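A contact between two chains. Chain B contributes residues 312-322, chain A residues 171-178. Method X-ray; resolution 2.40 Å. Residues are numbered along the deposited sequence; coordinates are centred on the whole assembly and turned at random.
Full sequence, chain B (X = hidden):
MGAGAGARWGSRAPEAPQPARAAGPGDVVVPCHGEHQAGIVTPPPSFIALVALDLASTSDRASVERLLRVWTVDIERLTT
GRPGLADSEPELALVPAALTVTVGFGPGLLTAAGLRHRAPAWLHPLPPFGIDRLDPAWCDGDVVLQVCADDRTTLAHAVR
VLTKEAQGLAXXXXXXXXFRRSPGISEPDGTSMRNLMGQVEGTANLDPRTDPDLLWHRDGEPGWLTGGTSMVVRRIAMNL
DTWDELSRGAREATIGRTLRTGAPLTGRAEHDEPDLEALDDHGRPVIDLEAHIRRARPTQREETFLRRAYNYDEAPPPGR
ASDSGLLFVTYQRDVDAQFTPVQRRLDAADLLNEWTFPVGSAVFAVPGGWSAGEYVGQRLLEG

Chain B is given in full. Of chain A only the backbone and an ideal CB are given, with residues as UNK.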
ATOM      1  N   TYR B 312      -2.572  -7.861   4.049  1.00 12.13           N
ATOM      2  CA  TYR B 312      -1.862  -7.681   2.769  1.00 12.46           C
ATOM      3  C   TYR B 312      -2.854  -7.921   1.630  1.00 13.46           C
ATOM      4  O   TYR B 312      -3.776  -8.748   1.756  1.00 13.42           O
ATOM      5  CB  TYR B 312      -0.599  -8.536   2.715  1.00 12.03           C
ATOM      6  CG  TYR B 312      -0.747  -9.990   2.346  1.00 11.70           C
ATOM      7  CD1 TYR B 312      -0.883 -10.387   1.032  1.00 11.71           C
ATOM      8  CD2 TYR B 312      -0.631 -10.982   3.309  1.00 11.50           C
ATOM      9  CE1 TYR B 312      -0.957 -11.724   0.675  1.00 11.59           C
ATOM     10  CE2 TYR B 312      -0.690 -12.326   2.969  1.00 11.39           C
ATOM     11  CZ  TYR B 312      -0.851 -12.698   1.648  1.00 11.53           C
ATOM     12  OH  TYR B 312      -0.913 -14.023   1.318  1.00 11.76           O
ATOM     13  N   ASP B 313      -2.664  -7.154   0.560  1.00 14.63           N
ATOM     14  CA  ASP B 313      -3.526  -7.152  -0.641  1.00 15.91           C
ATOM     15  C   ASP B 313      -2.629  -6.771  -1.814  1.00 16.93           C
ATOM     16  O   ASP B 313      -2.279  -5.602  -1.899  1.00 16.82           O
ATOM     17  CB  ASP B 313      -4.683  -6.169  -0.436  1.00 16.39           C
ATOM     18  CG  ASP B 313      -5.756  -6.269  -1.497  1.00 16.85           C
ATOM     19  OD1 ASP B 313      -6.095  -7.413  -1.889  1.00 16.80           O
ATOM     20  OD2 ASP B 313      -6.220  -5.195  -1.924  1.00 17.48           O
ATOM     21  N   GLU B 314      -2.203  -7.745  -2.620  1.00 18.44           N
ATOM     22  CA  GLU B 314      -1.198  -7.534  -3.698  1.00 19.89           C
ATOM     23  C   GLU B 314      -1.914  -7.481  -5.055  1.00 20.18           C
ATOM     24  O   GLU B 314      -3.029  -7.997  -5.153  1.00 20.48           O
ATOM     25  CB  GLU B 314      -0.159  -8.659  -3.705  1.00 20.47           C
ATOM     26  CG  GLU B 314       0.655  -8.745  -2.448  1.00 21.67           C
ATOM     27  CD  GLU B 314       1.284  -7.453  -1.976  1.00 23.23           C
ATOM     28  OE1 GLU B 314       1.747  -6.667  -2.821  1.00 24.83           O
ATOM     29  OE2 GLU B 314       1.315  -7.240  -0.771  1.00 25.95           O
ATOM     30  N   ALA B 315      -1.265  -6.907  -6.062  1.00 20.49           N
ATOM     31  CA  ALA B 315      -1.611  -7.116  -7.481  1.00 20.79           C
ATOM     32  C   ALA B 315      -1.777  -8.616  -7.660  1.00 20.79           C
ATOM     33  O   ALA B 315      -0.881  -9.379  -7.304  1.00 21.32           O
ATOM     34  CB  ALA B 315      -0.525  -6.566  -8.378  1.00 20.93           C
ATOM     35  N   PRO B 316      -2.947  -9.102  -8.125  1.00 20.83           N
ATOM     36  CA  PRO B 316      -3.183 -10.540  -8.219  1.00 20.94           C
ATOM     37  C   PRO B 316      -2.374 -11.247  -9.297  1.00 21.54           C
ATOM     38  O   PRO B 316      -2.019 -10.628 -10.308  1.00 21.67           O
ATOM     39  CB  PRO B 316      -4.660 -10.630  -8.578  1.00 20.81           C
ATOM     40  CG  PRO B 316      -4.953  -9.343  -9.266  1.00 20.88           C
ATOM     41  CD  PRO B 316      -4.113  -8.316  -8.547  1.00 20.74           C
ATOM     42  N   PRO B 317      -2.100 -12.564  -9.131  1.00 21.56           N
ATOM     43  CA  PRO B 317      -1.317 -13.296 -10.113  1.00 21.83           C
ATOM     44  C   PRO B 317      -2.153 -13.519 -11.369  1.00 22.49           C
ATOM     45  O   PRO B 317      -3.388 -13.348 -11.343  1.00 22.67           O
ATOM     46  CB  PRO B 317      -0.979 -14.625  -9.435  1.00 21.73           C
ATOM     47  CG  PRO B 317      -2.153 -14.818  -8.460  1.00 21.26           C
ATOM     48  CD  PRO B 317      -2.551 -13.418  -8.026  1.00 21.24           C
ATOM     49  N   PRO B 318      -1.506 -13.928 -12.490  1.00 22.71           N
ATOM     50  CA  PRO B 318      -2.229 -14.303 -13.691  1.00 23.48           C
ATOM     51  C   PRO B 318      -3.454 -15.219 -13.389  1.00 23.85           C
ATOM     52  O   PRO B 318      -3.397 -16.322 -12.772  1.00 23.16           O
ATOM     53  CB  PRO B 318      -1.122 -14.892 -14.590  1.00 23.88           C
ATOM     54  CG  PRO B 318       0.167 -14.294 -14.100  1.00 23.29           C
ATOM     55  CD  PRO B 318      -0.037 -14.026 -12.626  1.00 22.71           C
ATOM     56  N   GLY B 319      -4.608 -14.688 -13.760  1.00 24.42           N
ATOM     57  CA  GLY B 319      -5.862 -15.459 -13.847  1.00 24.83           C
ATOM     58  C   GLY B 319      -6.690 -15.446 -12.587  1.00 25.09           C
ATOM     59  O   GLY B 319      -7.834 -15.947 -12.678  1.00 25.35           O
ATOM     60  N   ARG B 320      -6.275 -14.709 -11.551  1.00 25.45           N
ATOM     61  CA  ARG B 320      -7.034 -14.601 -10.275  1.00 25.14           C
ATOM     62  C   ARG B 320      -7.491 -13.158 -10.033  1.00 23.46           C
ATOM     63  O   ARG B 320      -6.858 -12.224 -10.551  1.00 22.72           O
ATOM     64  CB  ARG B 320      -6.190 -15.099  -9.096  1.00 26.75           C
ATOM     65  CG  ARG B 320      -5.469 -16.422  -9.340  1.00 28.49           C
ATOM     66  CD  ARG B 320      -6.423 -17.593  -9.555  1.00 31.52           C
ATOM     67  NE  ARG B 320      -6.462 -18.560  -8.455  1.00 34.17           N
ATOM     68  CZ  ARG B 320      -7.565 -19.050  -7.856  1.00 36.18           C
ATOM     69  NH1 ARG B 320      -8.773 -18.659  -8.241  1.00 37.06           N
ATOM     70  NH2 ARG B 320      -7.432 -19.928  -6.869  1.00 35.57           N
ATOM     71  N   ALA B 321      -8.571 -13.006  -9.264  1.00 22.16           N
ATOM     72  CA  ALA B 321      -9.190 -11.716  -8.893  1.00 21.43           C
ATOM     73  C   ALA B 321      -8.357 -11.023  -7.805  1.00 20.66           C
ATOM     74  O   ALA B 321      -8.206  -9.787  -7.865  1.00 20.48           O
ATOM     75  CB  ALA B 321     -10.599 -11.979  -8.433  1.00 21.59           C
ATOM     76  N   SER B 322      -7.850 -11.785  -6.831  1.00 19.76           N
ATOM     77  CA  SER B 322      -7.236 -11.234  -5.595  1.00 19.04           C
ATOM     78  C   SER B 322      -5.979 -12.017  -5.194  1.00 18.58           C
ATOM     79  O   SER B 322      -5.881 -13.205  -5.518  1.00 18.64           O
ATOM     80  CB  SER B 322      -8.246 -11.220  -4.476  1.00 18.70           C
ATOM     81  OG  SER B 322      -9.434 -10.515  -4.836  1.00 18.91           O
TER
ATOM     82  N   UNK A 171     -11.481 -10.055 -17.183  1.00 25.06           N
ATOM     83  CA  UNK A 171     -10.454 -10.515 -16.215  1.00 24.51           C
ATOM     84  C   UNK A 171      -9.415  -9.411 -16.017  1.00 23.14           C
ATOM     85  O   UNK A 171      -9.269  -8.552 -16.910  1.00 22.92           O
ATOM     86  CB  UNK A 171      -9.778 -11.800 -16.696  1.00 24.51           C
ATOM     87  N   UNK A 172      -8.764  -9.412 -14.861  1.00 22.17           N
ATOM     88  CA  UNK A 172      -7.740  -8.403 -14.469  1.00 21.26           C
ATOM     89  C   UNK A 172      -6.549  -8.538 -15.423  1.00 20.98           C
ATOM     90  O   UNK A 172      -6.106  -9.668 -15.665  1.00 20.37           O
ATOM     91  CB  UNK A 172      -7.293  -8.589 -13.018  1.00 21.26           C
ATOM     92  N   UNK A 173      -6.074  -7.408 -15.948  1.00 20.68           N
ATOM     93  CA  UNK A 173      -4.866  -7.346 -16.804  1.00 20.85           C
ATOM     94  C   UNK A 173      -3.701  -6.850 -15.941  1.00 19.70           C
ATOM     95  O   UNK A 173      -2.631  -7.492 -15.935  1.00 19.45           O
ATOM     96  CB  UNK A 173      -5.079  -6.430 -18.011  1.00 20.85           C
ATOM     97  N   UNK A 174      -3.926  -5.735 -15.241  1.00 18.37           N
ATOM     98  CA  UNK A 174      -2.971  -5.189 -14.246  1.00 17.48           C
ATOM     99  C   UNK A 174      -3.717  -4.379 -13.193  1.00 17.08           C
ATOM    100  O   UNK A 174      -4.890  -3.993 -13.420  1.00 17.16           O
ATOM    101  CB  UNK A 174      -1.913  -4.317 -14.924  1.00 17.48           C
ATOM    102  N   UNK A 175      -3.039  -4.173 -12.071  1.00 16.72           N
ATOM    103  CA  UNK A 175      -3.448  -3.290 -10.940  1.00 16.68           C
ATOM    104  C   UNK A 175      -2.220  -2.483 -10.543  1.00 17.20           C
ATOM    105  O   UNK A 175      -1.186  -3.097 -10.234  1.00 17.77           O
ATOM    106  CB  UNK A 175      -3.988  -4.087  -9.751  1.00 16.68           C
ATOM    107  N   UNK A 176      -2.343  -1.158 -10.586  1.00 17.85           N
ATOM    108  CA  UNK A 176      -1.302  -0.207 -10.146  1.00 18.07           C
ATOM    109  C   UNK A 176      -1.838   0.482  -8.896  1.00 18.88           C
ATOM    110  O   UNK A 176      -2.930   1.046  -8.958  1.00 19.37           O
ATOM    111  CB  UNK A 176      -0.953   0.809 -11.236  1.00 18.07           C
ATOM    112  N   UNK A 177      -1.094   0.390  -7.793  1.00 19.86           N
ATOM    113  CA  UNK A 177      -1.474   0.915  -6.465  1.00 20.30           C
ATOM    114  C   UNK A 177      -0.566   2.105  -6.181  1.00 19.73           C
ATOM    115  O   UNK A 177       0.626   2.048  -6.529  1.00 19.81           O
ATOM    116  CB  UNK A 177      -1.352  -0.148  -5.372  1.00 20.30           C
ATOM    117  N   UNK A 178      -1.114   3.160  -5.594  1.00 18.95           N
ATOM    118  CA  UNK A 178      -0.331   4.355  -5.249  1.00 18.38           C
ATOM    119  C   UNK A 178      -0.883   5.028  -4.011  1.00 18.17           C
ATOM    120  O   UNK A 178      -1.980   4.609  -3.541  1.00 17.66           O
ATOM    121  CB  UNK A 178      -0.315   5.346  -6.414  1.00 18.38           C
TER

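Position 171 opens the stretch, with its CA-to-CB bond sideways to chain B, and nothing of that chain lies within 5.5 Å of the ideal CB. Chain B sets no demand here, so almost any side chain would fit; the deposited residue is A:Ser171, which makes no contact.

Position 172 points toward chain B. Its ideal CB lies 4.5 Å from CG of B:Pro316 and 4.4 Å from the carbonyl O of B:Arg320, so it meets a proline ring on one hand and the backbone that leaves the B:Pro317 to B:Arg320 type II turn on the other. A compact apolar group suits the ring, though a small polar one might use the carbonyl. The residue is A:Val172, in the t rotamer: CG1 packs on B:Pro316 CG at 4.0 Å, while CG2 comes to 4.4 Å from the O atoms of both B:Arg320 and B:Ala321.

Positions 173 and 174 leave the contact, the first out of reach and the second pointing away. Chain B cannot choose between residue types at either; they are A:Arg173 and A:Trp174.

Position 175 again points toward chain B, its ideal CB 4.4 Å from B:Pro316 CD and 4.5 Å from B:Ala315 CA. With apolar surface so near, a valine, isoleucine or alanine would be reasonable, the extended backbone being comfortable with beta branching. A:Val175 sets CG2 against B:Pro316 CD at 3.7 Å, and its CB stands 4.5 Å from B:Ala315 CB. B:Pro316 thus serves both valines.

Position 176 points away and is free of chain B; it holds A:Gln176.

Position 177 points toward chain B, yet nothing there comes within 5.5 Å of its ideal CB. The gap calls for length, and beyond it lie the carbonyls of B:Asp313 and B:Glu314 and the B:Asp313 carboxylate. Lysine or arginine would answer this; a long neutral donor could meet a carbonyl. A:Arg177 extends, chi2 and chi3 both t, and NH2 gives a weak hydrogen bond to B:Glu314 O at 3.3 Å. The B:Asp313 carbonyl lies over one guanidinium face. A long salt bridge joins NH2 to B:Asp313 OD2 at 3.8 Å, but that oxygen sits well out of the guanidinium plane, so charge alone acts directly. Water 1 supplies the directed link, accepting from A:Arg177 NH1 at 2.7 Å and donating to B:Asp313 OD2 at 2.5 Å.

Position 178 is out of reach, so chain B gives no guidance; it is A:Gly178.

Chain A 171-178: SVRWVQRG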
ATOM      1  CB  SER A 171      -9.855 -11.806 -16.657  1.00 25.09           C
ATOM      2  OG  SER A 171      -9.198 -11.655 -17.905  1.00 25.36           O
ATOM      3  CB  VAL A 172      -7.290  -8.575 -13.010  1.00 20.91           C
ATOM      4  CG1 VAL A 172      -6.150  -7.624 -12.669  1.00 20.65           C
ATOM      5  CG2 VAL A 172      -8.448  -8.394 -12.050  1.00 21.03           C
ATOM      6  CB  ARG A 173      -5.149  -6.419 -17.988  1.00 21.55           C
ATOM      7  CG  ARG A 173      -3.972  -6.275 -18.940  1.00 22.40           C
ATOM      8  CD  ARG A 173      -4.241  -5.222 -19.993  1.00 22.78           C
ATOM      9  NE  ARG A 173      -3.052  -5.111 -20.817  1.00 23.44           N
ATOM     10  CZ  ARG A 173      -2.725  -5.943 -21.801  1.00 24.19           C
ATOM     11  NH1 ARG A 173      -3.510  -6.957 -22.121  1.00 24.58           N
ATOM     12  NH2 ARG A 173      -1.605  -5.753 -22.475  1.00 24.98           N
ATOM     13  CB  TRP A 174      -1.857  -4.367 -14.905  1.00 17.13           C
ATOM     14  CG  TRP A 174      -2.250  -3.316 -15.910  1.00 16.77           C
ATOM     15  CD1 TRP A 174      -2.031  -3.386 -17.258  1.00 16.46           C
ATOM     16  CD2 TRP A 174      -2.801  -2.003 -15.670  1.00 16.10           C
ATOM     17  NE1 TRP A 174      -2.433  -2.237 -17.869  1.00 16.41           N
ATOM     18  CE2 TRP A 174      -2.911  -1.367 -16.928  1.00 16.17           C
ATOM     19  CE3 TRP A 174      -3.246  -1.310 -14.541  1.00 15.97           C
ATOM     20  CZ2 TRP A 174      -3.447  -0.084 -17.080  1.00 15.82           C
ATOM     21  CZ3 TRP A 174      -3.763  -0.035 -14.690  1.00 15.84           C
ATOM     22  CH2 TRP A 174      -3.863   0.570 -15.943  1.00 15.60           C
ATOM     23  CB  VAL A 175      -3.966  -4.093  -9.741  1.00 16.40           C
ATOM     24  CG1 VAL A 175      -4.481  -3.186  -8.644  1.00 16.25           C
ATOM     25  CG2 VAL A 175      -5.020  -5.110 -10.141  1.00 16.52           C
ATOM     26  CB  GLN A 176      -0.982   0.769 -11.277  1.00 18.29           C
ATOM     27  CG  GLN A 176      -0.425   0.064 -12.512  1.00 18.59           C
ATOM     28  CD  GLN A 176       0.091   1.052 -13.531  1.00 18.83           C
ATOM     29  OE1 GLN A 176       0.993   1.844 -13.261  1.00 18.78           O
ATOM     30  NE2 GLN A 176      -0.492   1.019 -14.721  1.00 18.94           N
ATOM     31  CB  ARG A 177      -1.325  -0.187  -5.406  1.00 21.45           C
ATOM     32  CG  ARG A 177      -1.874  -1.533  -5.866  1.00 22.79           C
ATOM     33  CD  ARG A 177      -1.715  -2.616  -4.800  1.00 23.78           C
ATOM     34  NE  ARG A 177      -2.506  -3.782  -5.090  1.00 24.31           N
ATOM     35  CZ  ARG A 177      -3.822  -3.873  -4.950  1.00 24.54           C
ATOM     36  NH1 ARG A 177      -4.547  -2.819  -4.587  1.00 24.75           N
ATOM     37  NH2 ARG A 177      -4.406  -5.026  -5.245  1.00 24.06           N
TER
HETATM   38  O   HOH W   1      -6.945  -3.974  -4.003  1.00 35.09           O
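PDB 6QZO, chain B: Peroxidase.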